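Local coordinates for porphyranase B (Zobellia galactanivorans, PDB 3JUU), which cleaves the sulfated red-algal polysaccharide porphyran at the beta-1,4 linkages between galactose and L-galactose-6-sulfate, leaving the agarose portion of its backbone uncut, at residues A[146-151]-A[243-248]; A[115-120]-A[263-268]; A[163-168]-A[194-199]. One frame throughout, in Å; residues are numbered along the deposited sequence.

Contact 1: A[146-151]-A[243-248]; sequences IQESVG and ETYDWN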
loop_
_atom_site.group_PDB
_atom_site.type_symbol
_atom_site.label_atom_id
_atom_site.label_comp_id
_atom_site.label_asym_id
_atom_site.label_seq_id
_atom_site.Cartn_x
_atom_site.Cartn_y
_atom_site.Cartn_z
ATOM N N ILE A 146 2.254 3.554 3.291
ATOM C CA ILE A 146 3.435 4.148 2.747
ATOM C C ILE A 146 2.990 5.126 1.678
ATOM O O ILE A 146 3.414 6.312 1.645
ATOM C CB ILE A 146 4.414 3.063 2.218
ATOM C CG1 ILE A 146 4.727 2.117 3.317
ATOM C CG2 ILE A 146 5.684 3.725 1.534
ATOM C CD1 ILE A 146 5.236 0.838 2.862
ATOM N N GLN A 147 2.085 4.667 0.772
ATOM C CA GLN A 147 1.479 5.604 -0.145
ATOM C C GLN A 147 0.011 5.204 -0.363
ATOM O O GLN A 147 -0.305 4.016 -0.569
ATOM C CB GLN A 147 2.236 5.636 -1.506
ATOM C CG GLN A 147 1.543 6.284 -2.693
ATOM C CD GLN A 147 1.275 7.790 -2.525
ATOM O OE1 GLN A 147 1.052 8.251 -1.399
ATOM N NE2 GLN A 147 1.299 8.568 -3.636
ATOM N N GLU A 148 -0.877 6.182 -0.315
ATOM C CA GLU A 148 -2.264 5.970 -0.775
ATOM C C GLU A 148 -2.554 7.112 -1.728
ATOM O O GLU A 148 -2.205 8.260 -1.468
ATOM C CB GLU A 148 -3.283 6.002 0.371
ATOM C CG GLU A 148 -3.128 4.826 1.322
ATOM C CD GLU A 148 -4.094 4.893 2.454
ATOM O OE1 GLU A 148 -5.282 4.538 2.182
ATOM O OE2 GLU A 148 -3.651 5.295 3.575
ATOM N N SER A 149 -3.124 6.772 -2.874
ATOM C CA SER A 149 -3.372 7.779 -3.918
ATOM C C SER A 149 -4.711 7.448 -4.548
ATOM O O SER A 149 -5.190 6.312 -4.405
ATOM C CB SER A 149 -2.221 7.693 -5.001
ATOM O OG SER A 149 -2.452 8.786 -5.925
ATOM N N VAL A 150 -5.323 8.441 -5.197
ATOM C CA VAL A 150 -6.327 8.145 -6.254
ATOM C C VAL A 150 -5.906 8.907 -7.516
ATOM O O VAL A 150 -5.092 9.878 -7.444
ATOM C CB VAL A 150 -7.789 8.583 -5.827
ATOM C CG1 VAL A 150 -8.252 7.810 -4.592
ATOM C CG2 VAL A 150 -7.947 10.151 -5.625
ATOM N N GLY A 151 -6.501 8.543 -8.655
ATOM C CA GLY A 151 -6.140 9.192 -9.910
ATOM C C GLY A 151 -7.169 10.253 -10.309
ATOM O O GLY A 151 -6.853 11.086 -11.162
ATOM N N GLU A 243 -8.747 -0.105 -4.552
ATOM C CA GLU A 243 -10.047 -0.290 -3.852
ATOM C C GLU A 243 -10.952 0.909 -4.158
ATOM O O GLU A 243 -10.480 1.903 -4.747
ATOM C CB GLU A 243 -9.793 -0.302 -2.345
ATOM C CG GLU A 243 -9.551 1.081 -1.767
ATOM C CD GLU A 243 -8.472 1.042 -0.696
ATOM O OE1 GLU A 243 -8.858 1.003 0.500
ATOM O OE2 GLU A 243 -7.271 1.067 -1.047
ATOM N N THR A 244 -12.194 0.886 -3.674
ATOM C CA THR A 244 -12.976 2.159 -3.636
ATOM C C THR A 244 -12.893 2.688 -2.177
ATOM O O THR A 244 -12.992 1.921 -1.206
ATOM C CB THR A 244 -14.460 1.875 -4.027
ATOM O OG1 THR A 244 -14.882 0.716 -3.273
ATOM C CG2 THR A 244 -14.564 1.531 -5.577
ATOM N N TYR A 245 -12.704 3.984 -2.056
ATOM C CA TYR A 245 -12.843 4.676 -0.776
ATOM C C TYR A 245 -14.232 5.331 -0.696
ATOM O O TYR A 245 -14.703 5.879 -1.662
ATOM C CB TYR A 245 -11.856 5.848 -0.791
ATOM C CG TYR A 245 -10.420 5.460 -0.679
ATOM C CD1 TYR A 245 -9.946 4.739 0.394
ATOM C CD2 TYR A 245 -9.491 5.948 -1.639
ATOM C CE1 TYR A 245 -8.535 4.483 0.560
ATOM C CE2 TYR A 245 -8.140 5.719 -1.463
ATOM C CZ TYR A 245 -7.679 4.960 -0.401
ATOM O OH TYR A 245 -6.306 4.772 -0.298
ATOM N N ASP A 246 -14.876 5.282 0.474
ATOM C CA ASP A 246 -16.200 5.915 0.619
ATOM C C ASP A 246 -16.178 7.383 0.320
ATOM O O ASP A 246 -17.200 7.963 -0.117
ATOM C CB ASP A 246 -16.659 5.726 2.077
ATOM C CG ASP A 246 -17.150 4.286 2.353
ATOM O OD1 ASP A 246 -17.202 3.408 1.438
ATOM O OD2 ASP A 246 -17.436 4.027 3.506
ATOM N N TRP A 247 -15.018 8.036 0.536
ATOM C CA TRP A 247 -14.984 9.480 0.402
ATOM C C TRP A 247 -14.658 9.918 -1.012
ATOM O O TRP A 247 -14.608 11.126 -1.279
ATOM C CB TRP A 247 -13.955 10.088 1.411
ATOM C CG TRP A 247 -12.684 9.317 1.444
ATOM C CD1 TRP A 247 -12.355 8.315 2.291
ATOM C CD2 TRP A 247 -11.532 9.525 0.600
ATOM N NE1 TRP A 247 -11.093 7.875 2.032
ATOM C CE2 TRP A 247 -10.551 8.609 1.022
ATOM C CE3 TRP A 247 -11.269 10.369 -0.456
ATOM C CZ2 TRP A 247 -9.298 8.502 0.412
ATOM C CZ3 TRP A 247 -9.990 10.271 -1.091
ATOM C CH2 TRP A 247 -9.043 9.348 -0.637
ATOM N N ASN A 248 -14.411 8.934 -1.908
ATOM C CA ASN A 248 -14.178 9.245 -3.315
ATOM C C ASN A 248 -15.160 8.393 -4.169
ATOM O O ASN A 248 -14.792 7.305 -4.685
ATOM C CB ASN A 248 -12.700 8.963 -3.692
ATOM C CG ASN A 248 -12.226 9.836 -4.859
ATOM O OD1 ASN A 248 -11.686 9.306 -5.843
ATOM N ND2 ASN A 248 -12.500 11.176 -4.794
#
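Tyr245 meets Glu148 in a single polar contact: the phenol OH of Tyr245 donates a hydrogen bond of 2.7 Å to Glu148 OE1. The oxygen is approached on its anti side, 23° out of the carboxylate plane, and the carboxylate and ring planes stand 50° apart. Glu148 CG lies anti to the carbonyl carbon (chi1 -67°), and the chain runs on extended past the hydroxyl, which rests 3.3 Å from Glu148 CB. Through this bond the phenol would restrain the carboxylate of Glu148, the probable proton donor, as a second-shell group. Glu148 OE1 and Glu243 OE2 stand 5.1 Å apart. Glu243, a probable substrate-binding residue, forms a salt bridge with Arg57 and hydrogen-bonds a glycerol that also bonds weakly to Glu148, consistent with one shared sugar pocket.

Apolar packing holds the Tyr245 ring from several sides. Val150 CG1 lies in the ring plane at its edge, 3.7 Å from Tyr245 CD2. Over one face comes Trp247, with CZ2 3.2 Å above the Tyr245 plane near the rim; Glu243 CG lies over the opposite face, also off-centre. Val150 CG1 reaches Trp247 CH2 as well, at 4.3 Å.

The backbone makes this fold-back possible: a type I turn, closed by Asn248 N to Tyr245 O (3.1 Å), brings Trp247 back over Tyr245. Earlier in strand 141-150, Ile146 and Gln147 both pair with Phe125 of strand 122-128, a classic beta bulge, as in the GH16 enzymes whose catalytic motif is ExDxxE.

Strand 141-150 runs between strands 122-128 and 166-174 of the jelly roll. The loop after strand 237-242 folds against it, Tyr245 packing on Ser122 and Thr124, Trp247 edge-to-face on Phe163 and Trp159.

Contact 2: A[115-120]-A[263-268]; sequences KANKTF and RTTTYN. With SO4 (sulfate ion), chain F.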
loop_
_atom_site.group_PDB
_atom_site.type_symbol
_atom_site.label_atom_id
_atom_site.label_comp_id
_atom_site.label_asym_id
_atom_site.label_seq_id
_atom_site.Cartn_x
_atom_site.Cartn_y
_atom_site.Cartn_z
ATOM N N LYS A 115 3.298 3.417 -10.398
ATOM C CA LYS A 115 2.565 4.485 -11.067
ATOM C C LYS A 115 1.089 4.256 -10.790
ATOM O O LYS A 115 0.569 3.114 -10.961
ATOM C CB LYS A 115 2.872 4.478 -12.589
ATOM C CG LYS A 115 1.972 5.391 -13.374
ATOM C CD LYS A 115 2.122 5.218 -14.930
ATOM C CE LYS A 115 3.326 5.790 -15.495
ATOM N NZ LYS A 115 3.280 5.375 -16.964
ATOM N N ALA A 116 0.403 5.290 -10.342
ATOM C CA ALA A 116 -0.977 5.095 -9.949
ATOM C C ALA A 116 -1.883 4.952 -11.186
ATOM O O ALA A 116 -1.519 5.417 -12.322
ATOM C CB ALA A 116 -1.490 6.295 -9.054
ATOM N N ASN A 117 -3.040 4.320 -10.969
ATOM C CA ASN A 117 -4.109 4.383 -11.999
ATOM C C ASN A 117 -4.702 5.764 -12.025
ATOM O O ASN A 117 -4.659 6.462 -11.040
ATOM C CB ASN A 117 -5.149 3.257 -11.859
ATOM C CG ASN A 117 -6.056 3.429 -10.654
ATOM O OD1 ASN A 117 -6.859 4.373 -10.610
ATOM N ND2 ASN A 117 -5.978 2.505 -9.716
ATOM N N LYS A 118 -5.292 6.144 -13.156
ATOM C CA LYS A 118 -5.925 7.449 -13.367
ATOM C C LYS A 118 -7.474 7.407 -13.171
ATOM O O LYS A 118 -8.250 8.065 -13.902
ATOM C CB LYS A 118 -5.596 7.850 -14.815
ATOM C CG LYS A 118 -5.877 9.314 -15.079
ATOM C CD LYS A 118 -5.330 9.635 -16.557
ATOM C CE LYS A 118 -5.626 11.094 -16.838
ATOM N NZ LYS A 118 -5.233 11.489 -18.208
ATOM N N THR A 119 -7.931 6.640 -12.195
ATOM C CA THR A 119 -9.372 6.474 -11.916
ATOM C C THR A 119 -9.714 6.916 -10.481
ATOM O O THR A 119 -8.832 7.300 -9.682
ATOM C CB THR A 119 -9.885 4.998 -12.031
ATOM O OG1 THR A 119 -9.572 4.260 -10.831
ATOM C CG2 THR A 119 -9.243 4.274 -13.239
ATOM N N PHE A 120 -10.992 6.914 -10.182
ATOM C CA PHE A 120 -11.408 7.281 -8.805
ATOM C C PHE A 120 -11.029 6.252 -7.731
ATOM O O PHE A 120 -11.214 6.556 -6.506
ATOM C CB PHE A 120 -12.957 7.496 -8.802
ATOM C CG PHE A 120 -13.768 6.204 -8.817
ATOM C CD1 PHE A 120 -14.430 5.773 -7.644
ATOM C CD2 PHE A 120 -13.939 5.462 -9.994
ATOM C CE1 PHE A 120 -15.173 4.594 -7.597
ATOM C CE2 PHE A 120 -14.724 4.303 -9.997
ATOM C CZ PHE A 120 -15.341 3.824 -8.789
ATOM N N ARG A 263 -6.482 2.508 -16.469
ATOM C CA ARG A 263 -7.161 1.752 -15.366
ATOM C C ARG A 263 -6.223 0.903 -14.532
ATOM O O ARG A 263 -6.671 0.271 -13.584
ATOM C CB ARG A 263 -8.280 0.844 -15.959
ATOM C CG ARG A 263 -9.435 1.756 -16.389
ATOM C CD ARG A 263 -10.626 0.926 -17.035
ATOM N NE ARG A 263 -10.195 0.214 -18.283
ATOM C CZ ARG A 263 -9.938 -1.103 -18.448
ATOM N NH1 ARG A 263 -9.918 -2.037 -17.478
ATOM N NH2 ARG A 263 -9.627 -1.509 -19.696
ATOM N N THR A 264 -4.917 0.934 -14.826
ATOM C CA THR A 264 -3.981 -0.002 -14.236
ATOM C C THR A 264 -3.024 0.718 -13.276
ATOM O O THR A 264 -2.457 1.720 -13.653
ATOM C CB THR A 264 -3.168 -0.739 -15.300
ATOM O OG1 THR A 264 -4.122 -1.552 -16.041
ATOM C CG2 THR A 264 -2.007 -1.666 -14.671
ATOM N N THR A 265 -2.881 0.171 -12.072
ATOM C CA THR A 265 -1.827 0.634 -11.130
ATOM C C THR A 265 -0.673 -0.317 -11.392
ATOM O O THR A 265 -0.878 -1.513 -11.375
ATOM C CB THR A 265 -2.359 0.465 -9.664
ATOM O OG1 THR A 265 -3.486 1.341 -9.503
ATOM C CG2 THR A 265 -1.181 0.877 -8.712
ATOM N N THR A 266 0.509 0.206 -11.696
ATOM C CA THR A 266 1.627 -0.666 -12.077
ATOM C C THR A 266 2.756 -0.560 -11.036
ATOM O O THR A 266 3.145 0.568 -10.712
ATOM C CB THR A 266 2.171 -0.202 -13.445
ATOM O OG1 THR A 266 1.097 -0.200 -14.441
ATOM C CG2 THR A 266 3.373 -1.103 -13.895
ATOM N N TYR A 267 3.218 -1.693 -10.518
ATOM C CA TYR A 267 4.355 -1.736 -9.589
ATOM C C TYR A 267 5.472 -2.407 -10.351
ATOM O O TYR A 267 5.322 -3.587 -10.702
ATOM C CB TYR A 267 4.018 -2.560 -8.360
ATOM C CG TYR A 267 2.756 -2.087 -7.624
ATOM C CD1 TYR A 267 2.867 -1.332 -6.430
ATOM C CD2 TYR A 267 1.472 -2.404 -8.096
ATOM C CE1 TYR A 267 1.684 -0.923 -5.733
ATOM C CE2 TYR A 267 0.313 -1.973 -7.431
ATOM C CZ TYR A 267 0.425 -1.237 -6.264
ATOM O OH TYR A 267 -0.691 -0.822 -5.579
ATOM N N ASN A 268 6.554 -1.676 -10.654
ATOM C CA ASN A 268 7.733 -2.317 -11.292
ATOM C C ASN A 268 8.448 -3.312 -10.377
ATOM O O ASN A 268 8.993 -4.320 -10.836
ATOM C CB ASN A 268 8.712 -1.293 -11.890
ATOM C CG ASN A 268 8.150 -0.572 -13.066
ATOM O OD1 ASN A 268 7.244 -1.078 -13.759
ATOM N ND2 ASN A 268 8.685 0.623 -13.344
HETATM S S SO4 F . -9.574 -5.318 -19.262
HETATM O O1 SO4 F . -9.497 -4.432 -20.444
HETATM O O2 SO4 F . -8.441 -6.249 -19.433
HETATM O O3 SO4 F . -9.473 -4.649 -17.952
HETATM O O4 SO4 F . -10.830 -6.096 -19.293
#
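Lys115 and Thr266 form an antiparallel hydrogen-bonded pair. Lys115 N donates to Thr266 O at 2.9 Å, and Thr266 N returns the bond to Lys115 O at 3.0 Å. Beside this pair the chains are joined by weaker CA-H...O contacts, one from Thr265 CA to Lys115 O (3.5 Å) and another from Asn117 CA to Thr264 O.

The polar side chains take over where regular pairing stops. Asn117 ND2 donates to Thr265 OG1 at 2.8 Å, the hydroxyl lying 26° out of the amide plane. Thr265 OG1 is also hydrogen-bonded to Ser123 OG, which ties strand 122-128 into the same polar cluster. With Asn117 CG between its backbone N and carbonyl carbon (chi1 71°), the other end of the amide closes an Asx turn: Asn117 OD1 accepts Thr119 N at 3.0 Å, in plane and on a lone pair. Thr119 OG1 donates to the same oxygen at 2.7 Å, from 49° above the carbonyl plane. The two bonds fix the amide's rotation and point its NH2 at the neighbouring strand. This turn leads the chain out of strand 108-115 of the beta-sandwich, alongside the start of strand 264-276.

Apolar contact is slight: Thr119 CG2 lies 3.9 Å from Arg263 CA. The guanidinium of Arg263 grips a sulfate ion, probably from the crystallisation liquor, edge-on through two bonds, the shorter from NH1 to sulfate O3 at 2.7 Å.

Contact 3: A[163-168]-A[194-199]; sequences FDQTMN and GGKAYE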
loop_
_atom_site.group_PDB
_atom_site.type_symbol
_atom_site.label_atom_id
_atom_site.label_comp_id
_atom_site.label_asym_id
_atom_site.label_seq_id
_atom_site.Cartn_x
_atom_site.Cartn_y
_atom_site.Cartn_z
ATOM N N PHE A 163 -5.079 15.175 -3.364
ATOM C CA PHE A 163 -4.763 13.791 -3.020
ATOM C C PHE A 163 -4.095 13.007 -4.168
ATOM O O PHE A 163 -3.432 11.987 -3.896
ATOM C CB PHE A 163 -6.030 13.056 -2.510
ATOM C CG PHE A 163 -5.750 11.879 -1.652
ATOM C CD1 PHE A 163 -5.452 12.083 -0.296
ATOM C CD2 PHE A 163 -5.773 10.563 -2.145
ATOM C CE1 PHE A 163 -5.181 11.013 0.548
ATOM C CE2 PHE A 163 -5.512 9.499 -1.299
ATOM C CZ PHE A 163 -5.204 9.727 0.048
ATOM N N ASP A 164 -4.307 13.442 -5.407
ATOM C CA ASP A 164 -3.765 12.785 -6.588
ATOM C C ASP A 164 -2.350 13.255 -6.974
ATOM O O ASP A 164 -1.823 12.851 -8.036
ATOM C CB ASP A 164 -4.725 13.045 -7.789
ATOM C CG ASP A 164 -4.900 14.561 -8.144
ATOM O OD1 ASP A 164 -4.541 15.453 -7.342
ATOM O OD2 ASP A 164 -5.481 14.825 -9.222
ATOM N N GLN A 165 -1.767 14.167 -6.196
ATOM C CA GLN A 165 -0.434 14.662 -6.531
ATOM C C GLN A 165 0.483 14.717 -5.312
ATOM O O GLN A 165 1.412 15.469 -5.327
ATOM C CB GLN A 165 -0.505 16.013 -7.230
ATOM C CG GLN A 165 -1.307 17.052 -6.496
ATOM C CD GLN A 165 -1.550 18.266 -7.409
ATOM O OE1 GLN A 165 -1.994 18.112 -8.540
ATOM N NE2 GLN A 165 -1.178 19.438 -6.948
ATOM N N THR A 166 0.213 13.893 -4.302
ATOM C CA THR A 166 0.998 13.889 -3.095
ATOM C C THR A 166 1.395 12.448 -2.713
ATOM O O THR A 166 0.732 11.469 -3.089
ATOM C CB THR A 166 0.206 14.593 -1.965
ATOM O OG1 THR A 166 -1.118 14.088 -1.998
ATOM C CG2 THR A 166 0.040 16.130 -2.256
ATOM N N MET A 167 2.451 12.316 -1.929
ATOM C CA MET A 167 2.645 11.077 -1.158
ATOM C C MET A 167 1.904 11.237 0.166
ATOM O O MET A 167 2.209 12.112 0.981
ATOM C CB MET A 167 4.151 10.827 -0.889
ATOM C CG MET A 167 4.380 9.466 -0.225
ATOM S SD MET A 167 6.205 9.298 -0.004
ATOM C CE MET A 167 6.309 7.818 0.959
ATOM N N ASN A 168 0.906 10.397 0.379
ATOM C CA ASN A 168 0.023 10.465 1.507
ATOM C C ASN A 168 0.359 9.250 2.329
ATOM O O ASN A 168 0.049 8.115 1.902
ATOM C CB ASN A 168 -1.409 10.293 0.944
ATOM C CG ASN A 168 -1.767 11.449 0.075
ATOM O OD1 ASN A 168 -1.628 12.580 0.499
ATOM N ND2 ASN A 168 -2.127 11.176 -1.168
ATOM N N GLY A 194 5.291 16.447 -7.102
ATOM C CA GLY A 194 5.851 17.188 -8.257
ATOM C C GLY A 194 5.072 16.929 -9.567
ATOM O O GLY A 194 5.494 17.382 -10.641
ATOM N N GLY A 195 3.971 16.197 -9.492
ATOM C CA GLY A 195 3.196 15.799 -10.695
ATOM C C GLY A 195 2.056 14.912 -10.178
ATOM O O GLY A 195 1.982 14.618 -8.942
ATOM N N LYS A 196 1.190 14.427 -11.073
ATOM C CA LYS A 196 0.150 13.471 -10.630
ATOM C C LYS A 196 0.740 12.098 -10.388
ATOM O O LYS A 196 1.671 11.667 -11.068
ATOM C CB LYS A 196 -1.020 13.365 -11.663
ATOM C CG LYS A 196 -1.689 14.720 -12.081
ATOM C CD LYS A 196 -2.522 15.276 -10.940
ATOM C CE LYS A 196 -3.382 16.506 -11.417
ATOM N NZ LYS A 196 -3.957 17.062 -10.180
ATOM N N ALA A 197 0.163 11.365 -9.447
ATOM C CA ALA A 197 0.643 10.060 -9.144
ATOM C C ALA A 197 0.534 9.101 -10.319
ATOM O O ALA A 197 1.317 8.120 -10.388
ATOM C CB ALA A 197 -0.131 9.468 -7.909
ATOM N N TYR A 198 -0.470 9.334 -11.186
ATOM C CA TYR A 198 -0.613 8.490 -12.381
ATOM C C TYR A 198 0.276 8.904 -13.546
ATOM O O TYR A 198 0.286 8.199 -14.578
ATOM C CB TYR A 198 -2.086 8.451 -12.903
ATOM C CG TYR A 198 -2.667 9.822 -13.221
ATOM C CD1 TYR A 198 -2.373 10.499 -14.456
ATOM C CD2 TYR A 198 -3.498 10.464 -12.272
ATOM C CE1 TYR A 198 -2.944 11.793 -14.718
ATOM C CE2 TYR A 198 -4.050 11.726 -12.528
ATOM C CZ TYR A 198 -3.745 12.367 -13.732
ATOM O OH TYR A 198 -4.326 13.593 -13.939
ATOM N N GLU A 199 0.974 10.034 -13.444
ATOM C CA GLU A 199 1.772 10.531 -14.625
ATOM C C GLU A 199 3.145 9.895 -14.704
ATOM O O GLU A 199 3.703 9.715 -15.820
ATOM C CB GLU A 199 1.966 12.046 -14.587
ATOM C CG GLU A 199 0.768 12.797 -14.990
ATOM C CD GLU A 199 0.814 14.325 -14.761
ATOM O OE1 GLU A 199 1.615 14.908 -13.903
ATOM O OE2 GLU A 199 -0.086 14.937 -15.415
HETATM O O HOH W 1 -6.597 13.838 -11.343
HETATM O O HOH W 2 -2.779 10.433 -9.211
HETATM O O HOH W 3 2.744 17.723 -6.307
#
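Asp164 and Lys196 meet because CG of the aspartate lies between its backbone N and carbonyl carbon (chi1 61°) while the lysine chain bends at chi2 (-72°); Gln165 CG takes the same position as that of Asp164. The bend turns Lys196 CD toward Asp164, and the chain runs on extended from there, so that NZ meets two oxygens. It makes a salt bridge with Asp164 OD2 at 2.9 Å, coming from 42° above the carboxylate plane, and donates to Gln165 OE1 at 2.8 Å. A methionine in place of Lys196 would probably leave the Asp164 carboxylate without its counter-charge and the Gln165 amide free to turn.

The main chains are pinned beneath by Ala197 N, which donates to Asp164 O at 2.9 Å. Water 3 spans the next gap, giving a hydrogen to Gln165 O (2.8 Å) and accepting one from Gly194 N (3.0 Å). Gly194 has backbone angles that by themselves call for glycine. Gln165 CB presses to 3.3 Å from Gly195 O, a buried carbonyl without a hydrogen-bond donor in the model. The contact thus pins the loop after strand 185-192 to the chain entering strand 166-174, two neighbouring strands of the sandwich.

Asp164 OD2 also accepts from water 1 at 2.6 Å. Lysine and water together would stabilise the carboxylate in its charged form, offsetting the burial of Asp164, while the neutral Gln165 oxygen would share in solvating the ammonium group.

In the fold
From the N terminus, 115-120 comes first and waits longest for its partner: contact 2 closes the outermost loop with 263-268 near the C terminus. Inside it, contact 1 joins 146-151 to 243-248, and inside that, contact 3 closes the shortest loop, 163-168 to 194-199. The three are nested and none cross. They also touch in space. Thr119 O probably accepts from Gly151 N between contacts 2 and 1, Gln147 OE1 from Asn168 N between 1 and 3, and Ala197 O from Ala116 N between 3 and 2. Contact 2 ties the end of strand 108-115 to strand 264-276, contact 1 strand 141-150 to the loop after 237-242, and contact 3 the start of strand 166-174 to the loop after 185-192.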